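Local structure of carbohydrate oxidase (Microdochium nivale, 3RJA) at residues A[234-239]-A[243-248]; A[230-235]-A[278-283]. The protein oxidises the C1 hydroxyl of mono-, oligo- and polysaccharides with FAD, reducing oxygen to hydrogen peroxide and forming lactones. All blocks are in the same frame, centred on the assembly; numbering follows the deposited sequence.

Contact 1. Residues A[234-239]-A[243-248]. With ZN (zinc ion), chain F.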
loop_
_atom_site.group_PDB
_atom_site.type_symbol
_atom_site.label_atom_id
_atom_site.label_comp_id
_atom_site.label_asym_id
_atom_site.label_seq_id
_atom_site.Cartn_x
_atom_site.Cartn_y
_atom_site.Cartn_z
ATOM N N GLU A 234 -12.865 14.086 -12.460
ATOM C CA GLU A 234 -12.282 14.882 -11.384
ATOM C C GLU A 234 -13.331 15.791 -10.759
ATOM O O GLU A 234 -13.346 15.958 -9.515
ATOM C CB GLU A 234 -11.050 15.688 -11.796
ATOM C CG GLU A 234 -10.562 16.559 -10.606
ATOM C CD GLU A 234 -9.184 17.173 -10.798
ATOM O OE1 GLU A 234 -8.303 16.479 -11.390
ATOM O OE2 GLU A 234 -8.966 18.347 -10.342
ATOM N N ASP A 235 -14.215 16.347 -11.601
ATOM C CA ASP A 235 -15.290 17.227 -11.120
ATOM C C ASP A 235 -16.182 16.493 -10.134
ATOM O O ASP A 235 -16.496 17.003 -9.044
ATOM C CB ASP A 235 -16.186 17.747 -12.280
ATOM C CG ASP A 235 -15.473 18.737 -13.187
ATOM O OD1 ASP A 235 -14.485 19.359 -12.753
ATOM O OD2 ASP A 235 -15.917 18.906 -14.347
ATOM N N TYR A 236 -16.635 15.317 -10.560
ATOM C CA TYR A 236 -17.534 14.508 -9.756
ATOM C C TYR A 236 -16.816 14.131 -8.449
ATOM O O TYR A 236 -17.387 14.230 -7.353
ATOM C CB TYR A 236 -17.967 13.267 -10.555
ATOM C CG TYR A 236 -18.844 12.313 -9.776
ATOM C CD1 TYR A 236 -20.219 12.572 -9.584
ATOM C CD2 TYR A 236 -18.319 11.126 -9.260
ATOM C CE1 TYR A 236 -21.035 11.669 -8.868
ATOM C CE2 TYR A 236 -19.124 10.214 -8.573
ATOM C CZ TYR A 236 -20.475 10.486 -8.375
ATOM O OH TYR A 236 -21.243 9.590 -7.654
ATOM N N ALA A 237 -15.551 13.737 -8.565
ATOM C CA ALA A 237 -14.760 13.370 -7.385
ATOM C C ALA A 237 -14.665 14.567 -6.420
ATOM O O ALA A 237 -14.959 14.447 -5.218
ATOM C CB ALA A 237 -13.360 12.888 -7.808
ATOM N N ARG A 238 -14.288 15.731 -6.949
ATOM C CA ARG A 238 -13.976 16.848 -6.069
ATOM C C ARG A 238 -15.220 17.363 -5.357
ATOM O O ARG A 238 -15.202 17.572 -4.148
ATOM C CB ARG A 238 -13.283 17.976 -6.834
ATOM C CG ARG A 238 -12.879 19.145 -5.954
ATOM C CD ARG A 238 -12.096 20.178 -6.743
ATOM N NE ARG A 238 -10.925 19.647 -7.452
ATOM C CZ ARG A 238 -9.789 19.255 -6.854
ATOM N NH1 ARG A 238 -9.670 19.288 -5.534
ATOM N NH2 ARG A 238 -8.767 18.825 -7.575
ATOM N N TRP A 239 -16.314 17.490 -6.095
ATOM C CA TRP A 239 -17.470 18.231 -5.598
ATOM C C TRP A 239 -18.766 17.488 -5.302
ATOM O O TRP A 239 -19.627 18.048 -4.631
ATOM C CB TRP A 239 -17.772 19.366 -6.577
ATOM C CG TRP A 239 -16.710 20.448 -6.590
ATOM C CD1 TRP A 239 -16.313 21.238 -5.531
ATOM C CD2 TRP A 239 -15.949 20.882 -7.728
ATOM N NE1 TRP A 239 -15.343 22.146 -5.954
ATOM C CE2 TRP A 239 -15.109 21.945 -7.297
ATOM C CE3 TRP A 239 -15.902 20.480 -9.079
ATOM C CZ2 TRP A 239 -14.215 22.600 -8.169
ATOM C CZ3 TRP A 239 -15.019 21.140 -9.953
ATOM C CH2 TRP A 239 -14.185 22.192 -9.486
ATOM N N ARG A 243 -19.976 10.011 0.024
ATOM C CA ARG A 243 -19.144 9.141 0.849
ATOM C C ARG A 243 -19.239 7.670 0.446
ATOM O O ARG A 243 -18.216 6.999 0.335
ATOM C CB ARG A 243 -19.594 9.292 2.306
ATOM C CG ARG A 243 -18.634 8.720 3.306
ATOM C CD ARG A 243 -19.225 8.770 4.728
ATOM N NE ARG A 243 -18.344 8.055 5.638
ATOM C CZ ARG A 243 -18.709 7.516 6.797
ATOM N NH1 ARG A 243 -19.975 7.588 7.216
ATOM N NH2 ARG A 243 -17.799 6.885 7.533
ATOM N N GLU A 244 -20.460 7.187 0.211
ATOM C CA GLU A 244 -20.714 5.767 -0.081
ATOM C C GLU A 244 -20.078 5.238 -1.402
ATOM O O GLU A 244 -20.072 4.021 -1.649
ATOM C CB GLU A 244 -22.231 5.495 -0.144
ATOM C CG GLU A 244 -23.001 5.601 1.176
ATOM C CD GLU A 244 -23.162 7.064 1.648
ATOM O OE1 GLU A 244 -23.153 7.991 0.795
ATOM O OE2 GLU A 244 -23.300 7.262 2.872
ATOM N N VAL A 245 -19.606 6.133 -2.269
ATOM C CA VAL A 245 -19.075 5.679 -3.554
ATOM C C VAL A 245 -17.551 5.599 -3.513
ATOM O O VAL A 245 -16.874 6.531 -3.103
ATOM C CB VAL A 245 -19.615 6.479 -4.763
ATOM C CG1 VAL A 245 -18.802 7.746 -5.018
ATOM C CG2 VAL A 245 -19.623 5.605 -5.998
ATOM N N ASN A 246 -17.025 4.438 -3.905
ATOM C CA ASN A 246 -15.568 4.209 -3.898
ATOM C C ASN A 246 -15.203 3.782 -5.287
ATOM O O ASN A 246 -15.784 2.800 -5.798
ATOM C CB ASN A 246 -15.165 3.087 -2.931
ATOM C CG ASN A 246 -15.698 3.282 -1.534
ATOM O OD1 ASN A 246 -14.959 3.676 -0.631
ATOM N ND2 ASN A 246 -16.973 2.989 -1.341
ATOM N N PHE A 247 -14.297 4.490 -5.949
ATOM C CA PHE A 247 -13.992 4.043 -7.314
ATOM C C PHE A 247 -12.659 4.522 -7.853
ATOM O O PHE A 247 -11.970 5.370 -7.235
ATOM C CB PHE A 247 -15.161 4.391 -8.283
ATOM C CG PHE A 247 -15.235 5.861 -8.693
ATOM C CD1 PHE A 247 -15.711 6.831 -7.819
ATOM C CD2 PHE A 247 -14.853 6.250 -9.966
ATOM C CE1 PHE A 247 -15.813 8.191 -8.215
ATOM C CE2 PHE A 247 -14.936 7.620 -10.381
ATOM C CZ PHE A 247 -15.418 8.570 -9.508
ATOM N N ARG A 248 -12.350 4.003 -9.030
ATOM C CA ARG A 248 -11.166 4.408 -9.793
ATOM C C ARG A 248 -11.380 4.251 -11.300
ATOM O O ARG A 248 -12.287 3.552 -11.733
ATOM C CB ARG A 248 -9.924 3.612 -9.352
ATOM C CG ARG A 248 -10.066 2.065 -9.309
ATOM C CD ARG A 248 -8.658 1.418 -9.309
ATOM N NE ARG A 248 -8.619 0.034 -8.842
ATOM C CZ ARG A 248 -8.040 -0.356 -7.704
ATOM N NH1 ARG A 248 -8.040 -1.640 -7.370
ATOM N NH2 ARG A 248 -7.456 0.531 -6.900
HETATM ZN ZN ZN F . -15.047 20.390 -15.361
#

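Contact 2. Residues A[230-235]-A[278-283]. With ZN (zinc ion), chain F.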
loop_
_atom_site.group_PDB
_atom_site.type_symbol
_atom_site.label_atom_id
_atom_site.label_comp_id
_atom_site.label_asym_id
_atom_site.label_seq_id
_atom_site.Cartn_x
_atom_site.Cartn_y
_atom_site.Cartn_z
ATOM N N ILE A 230 -11.685 12.282 -18.173
ATOM C CA ILE A 230 -10.899 12.491 -16.975
ATOM C C ILE A 230 -11.261 13.813 -16.289
ATOM O O ILE A 230 -11.311 13.857 -15.062
ATOM C CB ILE A 230 -9.369 12.406 -17.242
ATOM C CG1 ILE A 230 -8.999 10.992 -17.703
ATOM C CG2 ILE A 230 -8.565 12.838 -15.952
ATOM C CD1 ILE A 230 -7.682 10.916 -18.480
ATOM N N GLU A 231 -11.536 14.872 -17.066
ATOM C CA GLU A 231 -11.964 16.159 -16.470
ATOM C C GLU A 231 -13.282 15.916 -15.727
ATOM O O GLU A 231 -13.459 16.345 -14.585
ATOM C CB GLU A 231 -12.140 17.269 -17.552
ATOM C CG GLU A 231 -13.154 18.422 -17.142
ATOM C CD GLU A 231 -12.451 19.523 -16.320
ATOM O OE1 GLU A 231 -11.199 19.569 -16.350
ATOM O OE2 GLU A 231 -13.125 20.334 -15.646
ATOM N N ALA A 232 -14.210 15.217 -16.375
ATOM C CA ALA A 232 -15.538 14.993 -15.789
ATOM C C ALA A 232 -15.449 14.169 -14.499
ATOM O O ALA A 232 -16.168 14.414 -13.533
ATOM C CB ALA A 232 -16.481 14.301 -16.823
ATOM N N VAL A 233 -14.551 13.195 -14.476
ATOM C CA VAL A 233 -14.414 12.356 -13.279
ATOM C C VAL A 233 -13.810 13.191 -12.149
ATOM O O VAL A 233 -14.245 13.071 -11.008
ATOM C CB VAL A 233 -13.601 11.078 -13.549
ATOM C CG1 VAL A 233 -13.413 10.251 -12.238
ATOM C CG2 VAL A 233 -14.282 10.225 -14.663
ATOM N N GLU A 234 -12.865 14.086 -12.460
ATOM C CA GLU A 234 -12.282 14.882 -11.384
ATOM C C GLU A 234 -13.331 15.791 -10.759
ATOM O O GLU A 234 -13.346 15.958 -9.515
ATOM C CB GLU A 234 -11.050 15.688 -11.796
ATOM C CG GLU A 234 -10.562 16.559 -10.606
ATOM C CD GLU A 234 -9.184 17.173 -10.798
ATOM O OE1 GLU A 234 -8.303 16.479 -11.390
ATOM O OE2 GLU A 234 -8.966 18.347 -10.342
ATOM N N ASP A 235 -14.215 16.347 -11.601
ATOM C CA ASP A 235 -15.290 17.227 -11.120
ATOM C C ASP A 235 -16.182 16.493 -10.134
ATOM O O ASP A 235 -16.496 17.003 -9.044
ATOM C CB ASP A 235 -16.186 17.747 -12.280
ATOM C CG ASP A 235 -15.473 18.737 -13.187
ATOM O OD1 ASP A 235 -14.485 19.359 -12.753
ATOM O OD2 ASP A 235 -15.917 18.906 -14.347
ATOM N N LEU A 278 -22.330 9.932 -14.930
ATOM C CA LEU A 278 -22.808 9.335 -16.192
ATOM C C LEU A 278 -23.328 10.415 -17.152
ATOM O O LEU A 278 -23.039 10.356 -18.346
ATOM C CB LEU A 278 -23.875 8.250 -15.935
ATOM C CG LEU A 278 -23.488 7.108 -14.983
ATOM C CD1 LEU A 278 -24.679 6.152 -14.763
ATOM C CD2 LEU A 278 -22.283 6.327 -15.516
ATOM N N ASP A 279 -24.037 11.418 -16.615
ATOM C CA ASP A 279 -24.503 12.580 -17.421
ATOM C C ASP A 279 -23.402 13.431 -18.026
ATOM O O ASP A 279 -23.640 14.122 -19.014
ATOM C CB ASP A 279 -25.429 13.511 -16.621
ATOM C CG ASP A 279 -26.708 12.832 -16.196
ATOM O OD1 ASP A 279 -27.121 11.872 -16.881
ATOM O OD2 ASP A 279 -27.274 13.227 -15.152
ATOM N N THR A 280 -22.211 13.404 -17.449
ATOM C CA THR A 280 -21.131 14.274 -17.979
ATOM C C THR A 280 -20.032 13.509 -18.714
ATOM O O THR A 280 -19.137 14.096 -19.299
ATOM C CB THR A 280 -20.525 15.138 -16.873
ATOM O OG1 THR A 280 -20.219 14.307 -15.739
ATOM C CG2 THR A 280 -21.530 16.183 -16.449
ATOM N N LEU A 281 -20.103 12.185 -18.676
ATOM C CA LEU A 281 -19.176 11.346 -19.413
ATOM C C LEU A 281 -19.378 11.496 -20.921
ATOM O O LEU A 281 -20.504 11.691 -21.368
ATOM C CB LEU A 281 -19.354 9.872 -18.998
ATOM C CG LEU A 281 -18.705 9.436 -17.660
ATOM C CD1 LEU A 281 -18.944 7.985 -17.414
ATOM C CD2 LEU A 281 -17.176 9.697 -17.631
ATOM N N PRO A 282 -18.281 11.390 -21.712
ATOM C CA PRO A 282 -18.396 11.377 -23.173
ATOM C C PRO A 282 -19.322 10.239 -23.536
ATOM O O PRO A 282 -19.317 9.194 -22.861
ATOM C CB PRO A 282 -16.969 11.042 -23.652
ATOM C CG PRO A 282 -16.068 11.474 -22.506
ATOM C CD PRO A 282 -16.880 11.303 -21.249
ATOM N N ALA A 283 -20.100 10.437 -24.598
ATOM C CA ALA A 283 -21.107 9.480 -25.013
ATOM C C ALA A 283 -20.449 8.204 -25.516
ATOM O O ALA A 283 -19.321 8.228 -26.026
ATOM C CB ALA A 283 -22.011 10.094 -26.097
HETATM ZN ZN ZN F . -15.047 20.390 -15.361
HETATM O O HOH W 1 -18.614 15.543 -13.820
#

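Contact 1. Residues A[234-239]-A[243-248]
This is a small, buried apolar contact in which Y236, on the last turn of helix 223-239, lies against V245 and F247 at the start of strand 245-251. The two aromatic rings carry most of it. CD2 of Y236 is 3.9 Å from CZ of F247, and CE2 of Y236 is equally far from F247 CE1, so the phenylalanine reaches one edge of the tyrosine near its plane. The phenol runs outward because CG is anti to the backbone N (chi1 177°), which carries its OH past the phenylalanine towards V245, a less certain neighbour because its side chain is modelled in two conformers. A tyrosine suits this place: its ring is long enough to span from helix to strand, while its hydroxyl is satisfied by the carbonyl of A273 in helix 267-278. On another flank of the helix, R238 NH2 binds E234 OE2 at 2.8 Å, one turn apart. This salt bridge is straight (168°) and lies in the guanidinium plane but well above that of the carboxylate. D235 turns elsewhere again and binds zinc through OD2 at 2.0 Å, its OD1 being paired with K330. F247 packs towards the helix, whereas its strand neighbour R248 touches the bound substrate analogue; such a helix-backed antiparallel sheet is characteristic of the substrate domain in this FAD-linked oxidase family.

Contact 2. Residues A[230-235]-A[278-283]
The flat peptide group of T280 has the methyl of A232 over one face, with A232 CB 3.6 Å from T280 O and almost straight above it. Two other flat groups, the carboxylates of E231 and D235, are turned to a zinc ion instead. E231 gives it OE2 at 1.9 Å, while OE1 of E231 stays 4.1 Å from the metal, so this carboxylate binds through one oxygen. The chain of E231 is extended at first and then bends at chi2 (86°), which brings the acid round to the ion beside D235. Two acidic residues four positions apart, on successive turns, make the familiar i, i+4 metal site of a helix, here on a solvent-accessible flank of helix 223-239. The loop that meets this helix leaves helix 267-278 and leads to strand 286-293, an edge strand of the large antiparallel sheet. Alanine fits where the backbones come close, A232 CA being 6.0 Å from T280 CA. One water spans the polar groups, donating to A232 O at 2.7 Å and lying 2.8 Å from T280 OG1. The same hydroxyl is hydrogen-bonded to the carbonyls of L277 and P276, so a threonine here both ties back to the end of its own helix and reaches the water. Deeper in, V233 CG2 and L281 CD2 touch at 4.2 Å; these branched apolar chains suit the buried side, where V233 also packs on L277 and I249.

Both contacts start from helix 223-239 and share E234 and D235. Following the chain, contact 1 closes first: only three residues separate the end of the helix from 243-248, so it is a tight helix-to-strand turn. The chain then runs through strands 245-251 and 258-264 and helix 267-278 before 278-283 returns to the earlier turns of the starting helix, closing a loop of 42 residues. The second segment of contact 1 lies inside that wider loop. F247 of contact 1 meets V233 of contact 2, with F247 CE2 3.6 Å from V233 CG1, so the two form continuous packing that joins the helix to the sheet and to the end of helix 267-278.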